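Local coordinates for protein N-acetylmuramoyl-L-alanine amidase amiD (Escherichia coli, PDB 3D2Y) that cleaves the amide bond between N-acetylmuramoyl groups and L-amino acids in cell-wall glycopeptides, as a zinc-dependent amidase of the outer membrane, at residues L206-Y210 / A251-L255. Numbering follows the deposited sequence.
Sequences LLARY and AEALL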
ATOM      1  N   LEU A 206      12.153 -12.111   7.806  1.00  2.80           N
ATOM      2  CA  LEU A 206      10.711 -12.084   7.991  1.00  4.28           C
ATOM      3  C   LEU A 206      10.064 -10.998   7.091  1.00  2.00           C
ATOM      4  O   LEU A 206       9.044 -11.227   6.455  1.00  4.61           O
ATOM      5  CB  LEU A 206      10.352 -11.789   9.464  1.00  6.23           C
ATOM      6  CG  LEU A 206      10.793 -12.866  10.483  1.00  7.19           C
ATOM      7  CD1 LEU A 206      10.390 -12.393  11.865  1.00  6.43           C
ATOM      8  CD2 LEU A 206      10.206 -14.272  10.237  1.00  7.31           C
ATOM      9  N   LEU A 207      10.666  -9.816   7.064  1.00  4.89           N
ATOM     10  CA  LEU A 207      10.129  -8.739   6.237  1.00  4.95           C
ATOM     11  C   LEU A 207      10.187  -9.072   4.760  1.00  7.96           C
ATOM     12  O   LEU A 207       9.206  -8.832   4.021  1.00  5.43           O
ATOM     13  CB  LEU A 207      10.837  -7.406   6.541  1.00  6.76           C
ATOM     14  CG  LEU A 207      10.730  -6.993   8.004  1.00  6.57           C
ATOM     15  CD1 LEU A 207      11.307  -5.565   8.153  1.00  4.52           C
ATOM     16  CD2 LEU A 207       9.291  -7.086   8.540  1.00  4.81           C
ATOM     17  N   ALA A 208      11.301  -9.694   4.346  1.00  6.31           N
ATOM     18  CA  ALA A 208      11.453 -10.171   2.980  1.00  8.11           C
ATOM     19  C   ALA A 208      10.298 -11.084   2.630  1.00  9.52           C
ATOM     20  O   ALA A 208       9.677 -10.941   1.581  1.00  4.40           O
ATOM     21  CB  ALA A 208      12.797 -10.931   2.794  1.00  4.30           C
ATOM     22  N   ARG A 209      10.026 -12.051   3.504  1.00  6.04           N
ATOM     23  CA  ARG A 209       9.012 -13.047   3.219  1.00  6.71           C
ATOM     24  C   ARG A 209       7.598 -12.483   3.253  1.00  7.47           C
ATOM     25  O   ARG A 209       6.739 -12.966   2.514  1.00  5.00           O
ATOM     26  CB  ARG A 209       9.109 -14.240   4.169  1.00  3.51           C
ATOM     27  CG  ARG A 209      10.430 -15.062   4.095  1.00  8.03           C
ATOM     28  CD  ARG A 209      10.624 -15.903   2.815  1.00  7.23           C
ATOM     29  NE  ARG A 209      10.871 -15.095   1.620  1.00 12.67           N
ATOM     30  CZ  ARG A 209      12.053 -14.582   1.247  1.00 12.95           C
ATOM     31  NH1 ARG A 209      13.162 -14.806   1.937  1.00 13.81           N
ATOM     32  NH2 ARG A 209      12.123 -13.845   0.153  1.00 16.41           N
ATOM     33  N   TYR A 210       7.386 -11.488   4.114  1.00  4.79           N
ATOM     34  CA  TYR A 210       6.098 -10.779   4.170  1.00  3.15           C
ATOM     35  C   TYR A 210       5.858  -9.954   2.886  1.00  5.40           C
ATOM     36  O   TYR A 210       4.713  -9.840   2.429  1.00  5.13           O
ATOM     37  CB  TYR A 210       5.890  -9.944   5.455  1.00  6.21           C
ATOM     38  CG  TYR A 210       4.471  -9.356   5.505  1.00  5.33           C
ATOM     39  CD1 TYR A 210       3.367 -10.176   5.774  1.00  3.63           C
ATOM     40  CD2 TYR A 210       4.226  -8.012   5.199  1.00  9.09           C
ATOM     41  CE1 TYR A 210       2.087  -9.651   5.806  1.00  4.12           C
ATOM     42  CE2 TYR A 210       2.894  -7.487   5.188  1.00  5.84           C
ATOM     43  CZ  TYR A 210       1.858  -8.320   5.515  1.00  5.32           C
ATOM     44  OH  TYR A 210       0.563  -7.840   5.486  1.00  8.06           O
ATOM     45  N   ALA A 251       5.662  -8.810  12.709  1.00  8.66           N
ATOM     46  CA  ALA A 251       6.038  -9.491  11.474  1.00  6.93           C
ATOM     47  C   ALA A 251       5.661 -10.962  11.561  1.00  9.05           C
ATOM     48  O   ALA A 251       5.100 -11.503  10.611  1.00  6.52           O
ATOM     49  CB  ALA A 251       7.548  -9.347  11.218  1.00 10.26           C
ATOM     50  N   GLU A 252       5.970 -11.598  12.698  1.00  9.92           N
ATOM     51  CA  GLU A 252       5.647 -13.005  12.940  1.00  9.24           C
ATOM     52  C   GLU A 252       4.155 -13.285  12.927  1.00  7.90           C
ATOM     53  O   GLU A 252       3.717 -14.303  12.345  1.00  8.64           O
ATOM     54  CB  GLU A 252       6.291 -13.508  14.241  1.00  8.83           C
ATOM     55  CG  GLU A 252       7.824 -13.692  14.123  1.00  5.56           C
ATOM     56  CD  GLU A 252       8.509 -14.118  15.430  1.00 11.02           C
ATOM     57  OE1 GLU A 252       8.300 -13.455  16.473  1.00  4.90           O
ATOM     58  OE2 GLU A 252       9.247 -15.140  15.407  1.00 11.72           O
ATOM     59  N   ALA A 253       3.386 -12.394  13.569  1.00  7.50           N
ATOM     60  CA  ALA A 253       1.920 -12.488  13.584  1.00  8.69           C
ATOM     61  C   ALA A 253       1.277 -12.198  12.209  1.00  3.81           C
ATOM     62  O   ALA A 253       0.330 -12.905  11.803  1.00  5.55           O
ATOM     63  CB  ALA A 253       1.328 -11.603  14.646  1.00  7.11           C
ATOM     64  N   LEU A 254       1.753 -11.176  11.494  1.00  6.10           N
ATOM     65  CA  LEU A 254       1.391 -11.015  10.071  1.00  7.32           C
ATOM     66  C   LEU A 254       1.641 -12.227   9.164  1.00  9.48           C
ATOM     67  O   LEU A 254       0.747 -12.642   8.406  1.00 10.37           O
ATOM     68  CB  LEU A 254       2.086  -9.785   9.461  1.00  6.16           C
ATOM     69  CG  LEU A 254       1.537  -8.456   9.976  1.00  9.62           C
ATOM     70  CD1 LEU A 254       2.565  -7.387   9.662  1.00  4.53           C
ATOM     71  CD2 LEU A 254       0.140  -8.134   9.401  1.00  8.14           C
ATOM     72  N   LEU A 255       2.824 -12.826   9.279  1.00  9.70           N
ATOM     73  CA  LEU A 255       3.143 -14.002   8.505  1.00  5.15           C
ATOM     74  C   LEU A 255       2.250 -15.218   8.841  1.00  9.17           C
ATOM     75  O   LEU A 255       1.789 -15.950   7.960  1.00 10.57           O
ATOM     76  CB  LEU A 255       4.638 -14.341   8.624  1.00  4.75           C
ATOM     77  CG  LEU A 255       5.553 -13.444   7.785  1.00  7.56           C
ATOM     78  CD1 LEU A 255       7.015 -13.555   8.291  1.00  8.09           C
ATOM     79  CD2 LEU A 255       5.421 -13.730   6.268  1.00  9.72           C
TER
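The ring of Tyr210 takes Leu254 over one face and Leu255 at its edge. Leu254 CD1 stands above that face, and on the same side Leu254 CB comes down on Tyr210 CE1 at 3.7 Å, while Leu254 CD2 reaches the hydroxyl end, 3.9 Å from Tyr210 OH. Leu255 CD2 lies near the ring plane, beside CD1 of the tyrosine and 3.9 Å from its CB. With CG opposite the backbone N (chi1 -174°), the ring is carried out under Leu254. With the ring gone, as for an alanine here, Leu254 would probably lose the face its CB and CD1 pack on, and a gap would open between the helices.

Leu255 straddles the turn between Tyr210 and Leu206: its CD2 rests on the backbone at Tyr210 N, and its CD1 meets Leu206 CD2 at 3.8 Å. Leu206 then sends CD1 to the aliphatic CG of Glu252, 3.7 Å away. Ala251 packs its small CB against the other helix, 4.1 Å from Leu206 CB and 3.9 Å from Leu207 CD2.

No hydrogen bond crosses; the axes of the two helical segments run at 31° to each other, joined by apolar side chains. Phe230 of helix 220-234 touches Leu207, Ala251 and Leu254, completing a compact three-helix core away from the zinc site, consistent with the C-terminal peptidoglycan-binding-like helical domain of this amidase.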